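Local coordinates for surface protein SPB1 (Streptococcus agalactiae, PDB 4UZG), which forms the backbone subunit of the group B streptococcus pilus 2b, probably as sortase-linked copies stiffened by internal isopeptide bonds, at residues L238-K241 against K242-G246. Sequence-based numbering, arbitrary orientation.
Sequences LVEK and KAPLG
E240 reaches forward along the chain to lie against K242, A243 and P244. The sequence around it, LVEKKAPLG, matches the E-box of sortase-assembled pilins, here in a prealbumin-like domain. The contact is local, where strand 234-240 passes into the following loop.

In the backbone, K241 and K242 both face I188 and form a classic beta bulge. Each has a backbone hydrogen bond with I188. The chain turns a corner at K241, and the loop beyond it runs past the E240 side chain.

The contacts across the turn are van der Waals. E240 CG is anti to the backbone N (chi1 -169°), and the chain continues extended, with CG 3.6 Å from K242 O. A243 lies over one face of the carboxylate, its CA 3.7 Å from E240 CD. P244 crosses the glutamate side chain at about a right angle. Its ring also touches L184, A187 and N279.

No hydrogen bond links 238-241 to 242-246. E240 OE1 accepts one from L250 N. The E240 side chain also touches K175. This is consistent with the buried E-box glutamate beside a Lys-Asn isopeptide bond. K241 curls through three successive bends, its end leading away from the loop, and its NZ forms a salt bridge with E212.

Both carboxylate oxygens of E240 lie near A243 CA, with A243 CB 3.7 Å from OE1 and P244 CD 4.0 Å from OE2.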
loop_
_atom_site.group_PDB
_atom_site.type_symbol
_atom_site.label_atom_id
_atom_site.label_comp_id
_atom_site.label_asym_id
_atom_site.label_seq_id
_atom_site.Cartn_x
_atom_site.Cartn_y
_atom_site.Cartn_z
ATOM N N LEU A 238 2.892 -22.724 3.775
ATOM C CA LEU A 238 3.653 -22.838 5.012
ATOM C C LEU A 238 4.511 -24.086 4.936
ATOM O O LEU A 238 3.974 -25.188 4.830
ATOM C CB LEU A 238 2.711 -22.953 6.201
ATOM C CG LEU A 238 1.632 -21.858 6.318
ATOM C CD1 LEU A 238 0.707 -22.122 7.493
ATOM C CD2 LEU A 238 2.205 -20.492 6.400
ATOM N N VAL A 239 5.821 -23.920 4.997
ATOM C CA VAL A 239 6.765 -25.019 4.860
ATOM C C VAL A 239 7.477 -25.223 6.204
ATOM O O VAL A 239 8.216 -24.353 6.661
ATOM C CB VAL A 239 7.783 -24.728 3.759
ATOM C CG1 VAL A 239 8.814 -25.832 3.644
ATOM C CG2 VAL A 239 7.091 -24.503 2.413
ATOM N N GLU A 240 7.263 -26.374 6.827
ATOM C CA GLU A 240 7.928 -26.677 8.073
ATOM C C GLU A 240 9.348 -27.127 7.790
ATOM O O GLU A 240 9.582 -28.075 7.036
ATOM C CB GLU A 240 7.177 -27.751 8.834
ATOM C CG GLU A 240 7.678 -27.911 10.236
ATOM C CD GLU A 240 6.870 -28.921 11.031
ATOM O OE1 GLU A 240 6.948 -30.131 10.752
ATOM O OE2 GLU A 240 6.175 -28.484 11.977
ATOM N N LYS A 241 10.296 -26.434 8.412
ATOM C CA LYS A 241 11.705 -26.760 8.330
ATOM C C LYS A 241 12.186 -27.581 9.523
ATOM O O LYS A 241 13.132 -28.356 9.380
ATOM C CB LYS A 241 12.535 -25.495 8.215
ATOM C CG LYS A 241 12.281 -24.708 6.948
ATOM C CD LYS A 241 12.446 -25.543 5.672
ATOM C CE LYS A 241 13.862 -26.045 5.443
ATOM N NZ LYS A 241 14.858 -24.975 5.148
ATOM N N LYS A 242 11.562 -27.418 10.683
ATOM C CA LYS A 242 11.914 -28.178 11.887
ATOM C C LYS A 242 10.627 -28.376 12.672
ATOM O O LYS A 242 9.919 -27.412 12.953
ATOM C CB LYS A 242 12.956 -27.451 12.741
ATOM C CG LYS A 242 13.436 -28.271 13.935
ATOM C CD LYS A 242 14.610 -27.583 14.682
ATOM C CE LYS A 242 14.163 -26.517 15.734
ATOM N NZ LYS A 242 15.237 -26.076 16.784
ATOM N N ALA A 243 10.306 -29.623 13.005
ATOM C CA ALA A 243 9.141 -29.895 13.822
ATOM C C ALA A 243 9.432 -29.554 15.290
ATOM O O ALA A 243 10.591 -29.523 15.705
ATOM C CB ALA A 243 8.745 -31.356 13.688
ATOM N N PRO A 244 8.382 -29.322 16.097
ATOM C CA PRO A 244 8.613 -29.212 17.536
ATOM C C PRO A 244 9.264 -30.470 18.062
ATOM O O PRO A 244 9.186 -31.548 17.460
ATOM C CB PRO A 244 7.198 -29.037 18.136
ATOM C CG PRO A 244 6.354 -28.606 17.004
ATOM C CD PRO A 244 6.957 -29.256 15.785
ATOM N N LEU A 245 9.924 -30.320 19.194
ATOM C CA LEU A 245 10.662 -31.396 19.799
ATOM C C LEU A 245 9.797 -32.649 19.953
ATOM O O LEU A 245 8.750 -32.606 20.583
ATOM C CB LEU A 245 11.141 -30.929 21.171
ATOM C CG LEU A 245 11.962 -31.908 22.001
ATOM C CD1 LEU A 245 13.284 -32.186 21.351
ATOM C CD2 LEU A 245 12.181 -31.364 23.405
ATOM N N GLY A 246 10.252 -33.774 19.401
ATOM C CA GLY A 246 9.531 -35.032 19.504
ATOM C C GLY A 246 8.504 -35.316 18.424
ATOM O O GLY A 246 7.916 -36.405 18.421
#